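Local structure of nitroreductase (Desulfitobacterium hafniense, 3PXV) at residues D18-M23 against H170-K175; E61-G66 against G86-Y91; V98-P103 against G155-Y160. The protein binds flavin mononucleotide and probably acts as an FMN-dependent oxidoreductase of the nitroreductase family. All coordinates share one frame; numbering follows the deposited sequence.

Contact 1: D18-M23 against H170-K175; sequences DFKNEM and HANTTK. With FMN (flavin mononucleotide), chain F.
In the loops that lead to the FMN pocket, residues 18-23 and 170-175 are joined by a single beta bridge between Phe-19 and Ala-171. The bridge is held by two backbone bonds. Lys-20 N donates to His-170 O at 2.9 Å. Asn-172 N donates to Asp-18 O at 2.8 Å. Thr-173 N adds a weak bond to the same oxygen. A water extends the pairing: it gives hydrogen bonds to Lys-20 O and Glu-22 O and accepts one from His-170 N at 2.8 Å. Both segments are loops, and 170-175 follows strand 161-169 of the nitroreductase-like sheet. Asp-18 has CG anti to its backbone N, chi1 -179°, which carries CG toward Asn-172. Asn-172 ND2 donates weakly to Asp-18 OD1 at 3.4 Å, with the amide and carboxylate planes 83° apart. Asp-18 OD1 also forms a long, weak ion pair with Arg-88. The Lys-20 side chain lies against this loop, with Lys-20 CD 3.6 Å from Ala-171 O and Lys-20 CG beside Asn-172 CA, the side chains of Lys-20 and Asn-172 crossing at about a right angle. The extended Glu-22 brings OE1 to 3.4 Å from His-170 CD2, its carboxylate turned 41° from the ring. Further along, Lys-175 bends at its last torsion, and its NZ donates to FMN O1P at 2.6 Å.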
loop_
_atom_site.group_PDB
_atom_site.type_symbol
_atom_site.label_atom_id
_atom_site.label_comp_id
_atom_site.label_asym_id
_atom_site.label_seq_id
_atom_site.Cartn_x
_atom_site.Cartn_y
_atom_site.Cartn_z
ATOM N N ASP B 18 -8.378 20.575 -2.075
ATOM C CA ASP B 18 -8.408 21.976 -2.430
ATOM C C ASP B 18 -6.959 22.444 -2.399
ATOM O O ASP B 18 -6.400 22.745 -1.334
ATOM C CB ASP B 18 -9.262 22.733 -1.410
ATOM C CG ASP B 18 -9.368 24.202 -1.707
ATOM O OD1 ASP B 18 -9.004 24.617 -2.818
ATOM O OD2 ASP B 18 -9.838 24.945 -0.825
ATOM N N PHE B 19 -6.348 22.460 -3.574
ATOM C CA PHE B 19 -4.946 22.836 -3.731
ATOM C C PHE B 19 -4.735 24.227 -4.319
ATOM O O PHE B 19 -5.522 24.688 -5.128
ATOM C CB PHE B 19 -4.261 21.848 -4.684
ATOM C CG PHE B 19 -4.181 20.423 -4.169
ATOM C CD1 PHE B 19 -5.186 19.519 -4.425
ATOM C CD2 PHE B 19 -3.047 19.973 -3.510
ATOM C CE1 PHE B 19 -5.086 18.201 -3.993
ATOM C CE2 PHE B 19 -2.952 18.662 -3.066
ATOM C CZ PHE B 19 -3.958 17.782 -3.317
ATOM N N LYS B 20 -3.648 24.874 -3.908
ATOM C CA LYS B 20 -3.201 26.136 -4.472
ATOM C C LYS B 20 -2.547 25.765 -5.805
ATOM O O LYS B 20 -2.241 24.583 -6.038
ATOM C CB LYS B 20 -2.191 26.831 -3.531
ATOM C CG LYS B 20 -2.780 27.211 -2.152
ATOM C CD LYS B 20 -1.725 27.560 -1.071
ATOM C CE LYS B 20 -1.415 29.027 -0.959
ATOM N NZ LYS B 20 -2.573 29.823 -0.416
ATOM N N ASN B 21 -2.349 26.735 -6.693
ATOM C CA ASN B 21 -1.745 26.435 -7.996
ATOM C C ASN B 21 -0.208 26.324 -7.961
ATOM O O ASN B 21 0.409 25.890 -8.936
ATOM C CB ASN B 21 -2.242 27.404 -9.105
ATOM C CG ASN B 21 -1.817 28.853 -8.881
ATOM O OD1 ASN B 21 -1.291 29.209 -7.828
ATOM N ND2 ASN B 21 -2.050 29.697 -9.883
ATOM N N GLU B 22 0.391 26.665 -6.822
ATOM C CA GLU B 22 1.838 26.624 -6.647
ATOM C C GLU B 22 2.426 25.216 -6.787
ATOM O O GLU B 22 2.042 24.293 -6.068
ATOM C CB GLU B 22 2.216 27.187 -5.280
ATOM C CG GLU B 22 3.729 27.385 -5.068
ATOM C CD GLU B 22 4.063 27.880 -3.664
ATOM O OE1 GLU B 22 3.261 27.642 -2.722
ATOM O OE2 GLU B 22 5.134 28.503 -3.515
HETATM N N MSE B 23 3.380 25.096 -7.707
HETATM C CA MSE B 23 4.067 23.864 -8.005
HETATM C C MSE B 23 5.101 23.555 -6.918
HETATM O O MSE B 23 5.873 24.447 -6.517
HETATM C CB MSE B 23 4.803 24.027 -9.352
HETATM C CG MSE B 23 5.530 22.783 -9.883
HETATM SE SE MSE B 23 4.282 21.377 -10.429
HETATM C CE MSE B 23 3.504 22.143 -12.036
ATOM N N HIS B 170 0.226 22.266 -2.515
ATOM C CA HIS B 170 0.082 22.924 -1.222
ATOM C C HIS B 170 -1.404 23.090 -0.943
ATOM O O HIS B 170 -2.163 23.461 -1.844
ATOM C CB HIS B 170 0.790 24.274 -1.210
ATOM C CG HIS B 170 2.275 24.154 -1.233
ATOM N ND1 HIS B 170 3.007 23.842 -0.104
ATOM C CD2 HIS B 170 3.166 24.274 -2.244
ATOM C CE1 HIS B 170 4.289 23.782 -0.423
ATOM N NE2 HIS B 170 4.412 24.036 -1.717
ATOM N N ALA B 171 -1.821 22.788 0.287
ATOM C CA ALA B 171 -3.244 22.903 0.665
ATOM C C ALA B 171 -3.717 24.348 0.696
ATOM O O ALA B 171 -3.066 25.214 1.276
ATOM C CB ALA B 171 -3.516 22.250 2.047
ATOM N N ASN B 172 -4.842 24.596 0.028
ATOM C CA ASN B 172 -5.496 25.880 0.100
ATOM C C ASN B 172 -6.369 25.776 1.335
ATOM O O ASN B 172 -6.361 26.669 2.172
ATOM C CB ASN B 172 -6.331 26.150 -1.138
ATOM C CG ASN B 172 -6.919 27.545 -1.154
ATOM O OD1 ASN B 172 -6.315 28.505 -0.663
ATOM N ND2 ASN B 172 -8.101 27.669 -1.734
ATOM N N THR B 173 -7.108 24.666 1.451
ATOM C CA THR B 173 -7.947 24.400 2.619
ATOM C C THR B 173 -7.654 22.994 3.159
ATOM O O THR B 173 -7.408 22.046 2.422
ATOM C CB THR B 173 -9.477 24.615 2.353
ATOM O OG1 THR B 173 -10.018 23.541 1.594
ATOM C CG2 THR B 173 -9.741 25.946 1.622
ATOM N N THR B 174 -7.674 22.907 4.477
ATOM C CA THR B 174 -7.372 21.696 5.240
ATOM C C THR B 174 -8.582 20.765 5.522
ATOM O O THR B 174 -9.753 21.085 5.229
ATOM C CB THR B 174 -6.695 22.159 6.564
ATOM O OG1 THR B 174 -5.273 22.058 6.405
ATOM C CG2 THR B 174 -7.160 21.367 7.784
ATOM N N LYS B 175 -8.266 19.576 6.026
ATOM C CA LYS B 175 -9.257 18.600 6.469
ATOM C C LYS B 175 -8.611 17.667 7.511
ATOM O O LYS B 175 -7.442 17.317 7.390
ATOM C CB LYS B 175 -9.765 17.804 5.276
ATOM C CG LYS B 175 -10.377 16.472 5.606
ATOM C CD LYS B 175 -10.637 15.652 4.380
ATOM C CE LYS B 175 -11.174 14.285 4.754
ATOM N NZ LYS B 175 -10.264 13.499 5.643
HETATM N N1 FMN F . -10.614 10.685 -2.709
HETATM C C2 FMN F . -11.120 11.468 -3.729
HETATM O O2 FMN F . -11.602 12.579 -3.521
HETATM N N3 FMN F . -11.089 10.998 -5.013
HETATM C C4 FMN F . -10.572 9.762 -5.316
HETATM O O4 FMN F . -10.585 9.406 -6.484
HETATM C C4A FMN F . -10.060 8.972 -4.285
HETATM N N5 FMN F . -9.528 7.738 -4.532
HETATM C C5A FMN F . -8.799 7.093 -3.564
HETATM C C6 FMN F . -8.048 5.966 -3.911
HETATM C C7 FMN F . -7.295 5.293 -2.959
HETATM C C7M FMN F . -6.510 4.108 -3.375
HETATM C C8 FMN F . -7.303 5.743 -1.648
HETATM C C8M FMN F . -6.520 5.065 -0.583
HETATM C C9 FMN F . -8.050 6.872 -1.294
HETATM C C9A FMN F . -8.811 7.559 -2.260
HETATM N N10 FMN F . -9.572 8.674 -1.950
HETATM C C10 FMN F . -10.083 9.445 -2.974
HETATM C "C1'" FMN F . -9.328 9.352 -0.634
HETATM C "C2'" FMN F . -10.183 8.702 0.440
HETATM O "O2'" FMN F . -11.503 9.193 0.313
HETATM C "C3'" FMN F . -9.586 9.003 1.812
HETATM O "O3'" FMN F . -8.290 8.455 1.930
HETATM C "C4'" FMN F . -10.459 8.412 2.905
HETATM O "O4'" FMN F . -11.689 9.065 2.828
HETATM C "C5'" FMN F . -9.857 8.587 4.299
HETATM O "O5'" FMN F . -9.631 9.959 4.561
HETATM P P FMN F . -8.149 10.524 4.805
HETATM O O1P FMN F . -8.257 12.013 4.866
HETATM O O2P FMN F . -7.178 10.146 3.670
HETATM O O3P FMN F . -7.741 9.955 6.122
HETATM O O HOH W 1 -0.214 23.415 -4.984
#

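Contact 2: E61-G66 against G86-Y91. With FMN (flavin mononucleotide), chain F.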
loop_
_atom_site.group_PDB
_atom_site.type_symbol
_atom_site.label_atom_id
_atom_site.label_comp_id
_atom_site.label_asym_id
_atom_site.label_seq_id
_atom_site.Cartn_x
_atom_site.Cartn_y
_atom_site.Cartn_z
ATOM N N GLU B 61 -6.808 17.721 -19.602
ATOM C CA GLU B 61 -7.453 16.860 -20.593
ATOM C C GLU B 61 -7.931 15.556 -19.983
ATOM O O GLU B 61 -9.028 15.108 -20.266
ATOM C CB GLU B 61 -6.538 16.620 -21.802
ATOM C CG GLU B 61 -6.323 17.865 -22.668
ATOM C CD GLU B 61 -5.546 17.605 -23.951
ATOM O OE1 GLU B 61 -5.483 16.440 -24.392
ATOM O OE2 GLU B 61 -5.022 18.580 -24.549
HETATM N N MSE B 62 -7.117 14.968 -19.118
HETATM C CA MSE B 62 -7.473 13.726 -18.483
HETATM C C MSE B 62 -8.643 13.970 -17.527
HETATM O O MSE B 62 -9.524 13.116 -17.364
HETATM C CB MSE B 62 -6.257 13.131 -17.740
HETATM C CG MSE B 62 -5.146 12.679 -18.649
HETATM SE SE MSE B 62 -3.566 12.048 -17.714
HETATM C CE MSE B 62 -4.402 10.636 -16.743
ATOM N N GLU B 63 -8.661 15.149 -16.913
ATOM C CA GLU B 63 -9.723 15.502 -15.974
ATOM C C GLU B 63 -11.053 15.647 -16.710
ATOM O O GLU B 63 -12.065 15.096 -16.282
ATOM C CB GLU B 63 -9.378 16.797 -15.218
ATOM C CG GLU B 63 -10.411 17.157 -14.126
ATOM C CD GLU B 63 -10.014 18.373 -13.292
ATOM O OE1 GLU B 63 -9.620 19.397 -13.870
ATOM O OE2 GLU B 63 -10.116 18.302 -12.051
ATOM N N ALA B 64 -11.036 16.398 -17.810
ATOM C CA ALA B 64 -12.233 16.637 -18.608
ATOM C C ALA B 64 -12.744 15.338 -19.232
ATOM O O ALA B 64 -13.948 15.131 -19.326
ATOM C CB ALA B 64 -11.967 17.696 -19.671
ATOM N N GLU B 65 -11.841 14.457 -19.644
ATOM C CA GLU B 65 -12.238 13.144 -20.169
ATOM C C GLU B 65 -12.863 12.304 -19.041
ATOM O O GLU B 65 -13.928 11.680 -19.222
ATOM C CB GLU B 65 -11.053 12.409 -20.782
ATOM C CG GLU B 65 -11.390 11.013 -21.319
ATOM C CD GLU B 65 -12.435 11.005 -22.441
ATOM O OE1 GLU B 65 -12.571 12.036 -23.182
ATOM O OE2 GLU B 65 -13.091 9.938 -22.583
ATOM N N GLY B 66 -12.219 12.305 -17.878
ATOM C CA GLY B 66 -12.737 11.567 -16.723
ATOM C C GLY B 66 -14.168 11.985 -16.423
ATOM O O GLY B 66 -15.068 11.143 -16.397
ATOM N N GLY B 86 -17.762 20.695 -6.098
ATOM C CA GLY B 86 -16.770 21.607 -6.707
ATOM C C GLY B 86 -16.532 21.393 -8.204
ATOM O O GLY B 86 -16.037 22.294 -8.891
ATOM N N GLY B 87 -16.883 20.207 -8.717
ATOM C CA GLY B 87 -16.746 19.888 -10.145
ATOM C C GLY B 87 -15.329 19.605 -10.611
ATOM O O GLY B 87 -15.029 19.667 -11.818
ATOM N N ARG B 88 -14.450 19.308 -9.659
ATOM C CA ARG B 88 -13.075 19.029 -9.975
ATOM C C ARG B 88 -12.790 17.632 -9.529
ATOM O O ARG B 88 -13.319 17.157 -8.516
ATOM C CB ARG B 88 -12.125 20.018 -9.302
ATOM C CG ARG B 88 -12.170 21.476 -9.891
ATOM C CD ARG B 88 -11.323 22.451 -9.039
ATOM N NE ARG B 88 -11.705 22.399 -7.614
ATOM C CZ ARG B 88 -11.033 22.970 -6.607
ATOM N NH1 ARG B 88 -9.913 23.664 -6.830
ATOM N NH2 ARG B 88 -11.484 22.838 -5.357
ATOM N N LEU B 89 -11.963 16.972 -10.322
ATOM C CA LEU B 89 -11.571 15.609 -10.083
ATOM C C LEU B 89 -10.162 15.691 -9.438
ATOM O O LEU B 89 -9.859 14.944 -8.522
ATOM C CB LEU B 89 -11.602 14.894 -11.434
ATOM C CG LEU B 89 -12.136 13.488 -11.657
ATOM C CD1 LEU B 89 -13.474 13.245 -10.990
ATOM C CD2 LEU B 89 -12.219 13.228 -13.174
ATOM N N PHE B 90 -9.343 16.658 -9.868
ATOM C CA PHE B 90 -8.014 16.841 -9.314
ATOM C C PHE B 90 -7.870 17.991 -8.322
ATOM O O PHE B 90 -6.761 18.310 -7.897
ATOM C CB PHE B 90 -6.973 16.951 -10.425
ATOM C CG PHE B 90 -6.966 15.778 -11.368
ATOM C CD1 PHE B 90 -7.312 14.495 -10.935
ATOM C CD2 PHE B 90 -6.536 15.940 -12.670
ATOM C CE1 PHE B 90 -7.289 13.412 -11.815
ATOM C CE2 PHE B 90 -6.493 14.873 -13.548
ATOM C CZ PHE B 90 -6.872 13.608 -13.129
ATOM N N TYR B 91 -8.993 18.577 -7.928
ATOM C CA TYR B 91 -9.055 19.645 -6.940
ATOM C C TYR B 91 -8.037 20.786 -7.130
ATOM O O TYR B 91 -7.550 21.382 -6.168
ATOM C CB TYR B 91 -8.938 19.030 -5.545
ATOM C CG TYR B 91 -9.893 17.863 -5.320
ATOM C CD1 TYR B 91 -11.269 18.070 -5.135
ATOM C CD2 TYR B 91 -9.416 16.551 -5.279
ATOM C CE1 TYR B 91 -12.129 16.992 -4.923
ATOM C CE2 TYR B 91 -10.282 15.468 -5.085
ATOM C CZ TYR B 91 -11.629 15.696 -4.905
ATOM O OH TYR B 91 -12.456 14.617 -4.708
HETATM N N1 FMN F . -10.614 10.685 -2.709
HETATM C C2 FMN F . -11.120 11.468 -3.729
HETATM O O2 FMN F . -11.602 12.579 -3.521
HETATM N N3 FMN F . -11.089 10.998 -5.013
HETATM C C4 FMN F . -10.572 9.762 -5.316
HETATM O O4 FMN F . -10.585 9.406 -6.484
HETATM C C4A FMN F . -10.060 8.972 -4.285
HETATM N N5 FMN F . -9.528 7.738 -4.532
HETATM C C5A FMN F . -8.799 7.093 -3.564
HETATM C C6 FMN F . -8.048 5.966 -3.911
HETATM C C7 FMN F . -7.295 5.293 -2.959
HETATM C C7M FMN F . -6.510 4.108 -3.375
HETATM C C8 FMN F . -7.303 5.743 -1.648
HETATM C C8M FMN F . -6.520 5.065 -0.583
HETATM C C9 FMN F . -8.050 6.872 -1.294
HETATM C C9A FMN F . -8.811 7.559 -2.260
HETATM N N10 FMN F . -9.572 8.674 -1.950
HETATM C C10 FMN F . -10.083 9.445 -2.974
HETATM C "C1'" FMN F . -9.328 9.352 -0.634
HETATM C "C2'" FMN F . -10.183 8.702 0.440
HETATM O "O2'" FMN F . -11.503 9.193 0.313
HETATM C "C3'" FMN F . -9.586 9.003 1.812
HETATM O "O3'" FMN F . -8.290 8.455 1.930
HETATM C "C4'" FMN F . -10.459 8.412 2.905
HETATM O "O4'" FMN F . -11.689 9.065 2.828
HETATM C "C5'" FMN F . -9.857 8.587 4.299
HETATM O "O5'" FMN F . -9.631 9.959 4.561
HETATM P P FMN F . -8.149 10.524 4.805
HETATM O O1P FMN F . -8.257 12.013 4.866
HETATM O O2P FMN F . -7.178 10.146 3.670
HETATM O O3P FMN F . -7.741 9.955 6.122
#
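Glu-63 has CG anti to its backbone N: chi1 -175° sends CG out from helix 56-72, and the extended chain beyond it carries the carboxylate to the backbone of Leu-89 and Phe-90. One oxygen does the work. Phe-90 N donates to Glu-63 OE2 at 2.8 Å in a nearly straight bond, 174° at the hydrogen. Leu-89 N donates to the same Glu-63 OE2 at 2.9 Å, bent to 150°. Both donors come in on the anti side of the oxygen, from opposite faces of the carboxylate plane. Two successive N-H groups of a loop are thus satisfied by one acceptor, which would help to stabilise the negative charge. Arg-88 is near but its charged end points elsewhere, with Arg-88 NE 6.2 Å from Glu-63 OE2.

Apolar atoms pack around this grip. Glu-63 CG lies 3.7 Å from Leu-89 CB, and the two side chains pass alongside one another, running opposite ways. Glu-63 CB lies 3.8 Å from Phe-90 CE2. Leu-89 CD2 packs on Glu-63 O and on Gly-66 CA, 4.0 Å from the latter, where the helix backbone bears no side chain.

The next residue, Tyr-91, turns away from the helix to the cofactor. Its OH donates to FMN O2 at 2.5 Å, with O2 near the plane of the ring.

The loop 86-91 runs from helix 77-84 to strand 95-101. Phe-90 also touches Met-59 on helix 56-72, while Met-62 and Glu-61 carry that helix onto Phe-150 of helix 147-154.

Contact 3: V98-P103 against G155-Y160; sequences VVPIDP and GFPEGY
Tyr-160 OH and Asp-102 OD2 are linked by one water, which lies 2.7 Å from Tyr-160 OH and donates to Asp-102 OD2 at 3.0 Å. Tyr-160 OH also has a weak hydrogen bond with Arg-49, and Asp-102 OD1 is bonded to Thr-104. No direct hydrogen bond joins the two segments. On the side of 155-160, two aromatic residues, Phe-156 and Tyr-160, make most of the contact.

The Tyr-160 ring lies against the backbone where strand 95-101 ends. Asp-102 N is over the centre of one face, and Ile-101 C is over the rim of that face, 3.4 Å above the plane. Pro-157 CG sits over the centre of the opposite face. The ring is therefore held between the strand end and its own turn. Asp-102 CB makes a CH-pi contact with the same ring.

Residues 157-160 form a type II beta turn, closed by Tyr-160 N to Pro-157 O. Gly-159 occupies its third position with positive phi, a common place for glycine. The turn follows a Schellman motif at Gly-155, which ends helix 147-154, and leads into strand 161-169. That strand runs antiparallel to 95-101 in the central sheet.

Phe-156 has CG anti to its carbonyl carbon (chi1 -84°), and its ring reaches the strand. Pro-100 CB stands over the ring centre in a CH-pi contact, 3.5 Å from the centroid and 5° off the normal. Val-98 CG1 meets the ring edge instead, 3.8 Å from Phe-156 CE1. At the other end of the contact, Pro-103 CD lies 3.2 Å from Gly-159 O.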
loop_
_atom_site.group_PDB
_atom_site.type_symbol
_atom_site.label_atom_id
_atom_site.label_comp_id
_atom_site.label_asym_id
_atom_site.label_seq_id
_atom_site.Cartn_x
_atom_site.Cartn_y
_atom_site.Cartn_z
ATOM N N VAL B 98 1.486 9.477 -11.332
ATOM C CA VAL B 98 0.658 8.407 -11.889
ATOM C C VAL B 98 1.436 7.114 -11.782
ATOM O O VAL B 98 2.597 7.082 -12.164
ATOM C CB VAL B 98 0.301 8.698 -13.365
ATOM C CG1 VAL B 98 -0.515 7.550 -13.967
ATOM C CG2 VAL B 98 -0.477 10.054 -13.444
ATOM N N VAL B 99 0.806 6.065 -11.235
ATOM C CA VAL B 99 1.435 4.758 -11.057
ATOM C C VAL B 99 0.757 3.703 -11.916
ATOM O O VAL B 99 -0.266 3.144 -11.544
ATOM C CB VAL B 99 1.443 4.289 -9.589
ATOM C CG1 VAL B 99 2.254 3.003 -9.463
ATOM C CG2 VAL B 99 2.047 5.326 -8.711
ATOM N N PRO B 100 1.288 3.477 -13.121
ATOM C CA PRO B 100 0.722 2.428 -13.945
ATOM C C PRO B 100 1.219 1.062 -13.467
ATOM O O PRO B 100 2.238 0.968 -12.792
ATOM C CB PRO B 100 1.289 2.749 -15.333
ATOM C CG PRO B 100 2.604 3.333 -15.034
ATOM C CD PRO B 100 2.344 4.209 -13.839
ATOM N N ILE B 101 0.517 0.007 -13.825
ATOM C CA ILE B 101 0.897 -1.311 -13.351
ATOM C C ILE B 101 0.736 -2.355 -14.445
ATOM O O ILE B 101 0.011 -2.138 -15.428
ATOM C CB ILE B 101 0.082 -1.734 -12.078
ATOM C CG1 ILE B 101 -1.411 -1.828 -12.353
ATOM C CG2 ILE B 101 0.283 -0.787 -10.909
ATOM C CD1 ILE B 101 -2.134 -2.564 -11.219
ATOM N N ASP B 102 1.439 -3.475 -14.272
ATOM C CA ASP B 102 1.368 -4.602 -15.190
ATOM C C ASP B 102 0.120 -5.380 -14.764
ATOM O O ASP B 102 0.060 -5.864 -13.652
ATOM C CB ASP B 102 2.632 -5.457 -15.063
ATOM C CG ASP B 102 2.706 -6.602 -16.096
ATOM O OD1 ASP B 102 1.714 -6.887 -16.781
ATOM O OD2 ASP B 102 3.790 -7.210 -16.220
ATOM N N PRO B 103 -0.900 -5.455 -15.621
ATOM C CA PRO B 103 -2.103 -6.191 -15.241
ATOM C C PRO B 103 -1.994 -7.729 -15.267
ATOM O O PRO B 103 -2.880 -8.389 -14.747
ATOM C CB PRO B 103 -3.123 -5.733 -16.294
ATOM C CG PRO B 103 -2.316 -5.383 -17.469
ATOM C CD PRO B 103 -1.052 -4.799 -16.932
ATOM N N GLY B 155 3.848 8.123 -21.038
ATOM C CA GLY B 155 5.010 7.280 -21.192
ATOM C C GLY B 155 4.875 5.930 -20.511
ATOM O O GLY B 155 5.862 5.349 -20.102
ATOM N N PHE B 156 3.657 5.420 -20.393
ATOM C CA PHE B 156 3.423 4.100 -19.815
ATOM C C PHE B 156 4.201 3.038 -20.590
ATOM O O PHE B 156 4.335 3.148 -21.804
ATOM C CB PHE B 156 1.942 3.722 -19.982
ATOM C CG PHE B 156 1.021 4.254 -18.933
ATOM C CD1 PHE B 156 1.336 5.371 -18.162
ATOM C CD2 PHE B 156 -0.234 3.683 -18.793
ATOM C CE1 PHE B 156 0.446 5.852 -17.214
ATOM C CE2 PHE B 156 -1.136 4.166 -17.870
ATOM C CZ PHE B 156 -0.803 5.258 -17.079
ATOM N N PRO B 157 4.693 1.993 -19.905
ATOM C CA PRO B 157 5.266 0.887 -20.680
ATOM C C PRO B 157 4.139 0.141 -21.401
ATOM O O PRO B 157 2.999 0.103 -20.902
ATOM C CB PRO B 157 5.898 -0.025 -19.615
ATOM C CG PRO B 157 5.943 0.770 -18.352
ATOM C CD PRO B 157 4.932 1.860 -18.455
ATOM N N GLU B 158 4.458 -0.476 -22.535
ATOM C CA GLU B 158 3.467 -1.208 -23.319
ATOM C C GLU B 158 2.785 -2.264 -22.467
ATOM O O GLU B 158 3.444 -3.015 -21.759
ATOM C CB GLU B 158 4.112 -1.891 -24.531
ATOM C CG GLU B 158 3.097 -2.253 -25.643
ATOM C CD GLU B 158 3.707 -3.085 -26.774
ATOM O OE1 GLU B 158 4.502 -4.015 -26.467
ATOM O OE2 GLU B 158 3.369 -2.823 -27.960
ATOM N N GLY B 159 1.460 -2.322 -22.533
ATOM C CA GLY B 159 0.726 -3.316 -21.755
ATOM C C GLY B 159 0.287 -2.874 -20.370
ATOM O O GLY B 159 -0.628 -3.454 -19.815
ATOM N N TYR B 160 0.924 -1.842 -19.824
ATOM C CA TYR B 160 0.586 -1.329 -18.497
ATOM C C TYR B 160 -0.710 -0.566 -18.527
ATOM O O TYR B 160 -1.004 0.130 -19.490
ATOM C CB TYR B 160 1.695 -0.415 -17.971
ATOM C CG TYR B 160 2.795 -1.136 -17.271
ATOM C CD1 TYR B 160 3.406 -2.247 -17.841
ATOM C CD2 TYR B 160 3.276 -0.678 -16.044
ATOM C CE1 TYR B 160 4.426 -2.934 -17.173
ATOM C CE2 TYR B 160 4.298 -1.363 -15.367
ATOM C CZ TYR B 160 4.861 -2.475 -15.943
ATOM O OH TYR B 160 5.850 -3.130 -15.306
HETATM O O HOH W 2 6.356 -5.682 -16.050
#

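Overall arrangement
Contacts 1 and 2 adjoin, with centres 16 Å apart. Phe-19 N and Tyr-91 O, 3.1 Å apart, probably form a hydrogen bond between them. Both reach FMN, contact 1 at the phosphate through Lys-175 and contact 2 at the flavin ring through Tyr-91. Contact 3 lies away from this site: its centre is about 28 Å from that of contact 1, on the opposite side of the chain's centre. It comes closer to contact 2, with nearest atoms about 5 Å apart but no touch. Along the chain, contact 1 closes a long loop, and contacts 2 and 3 lie inside it one after the other.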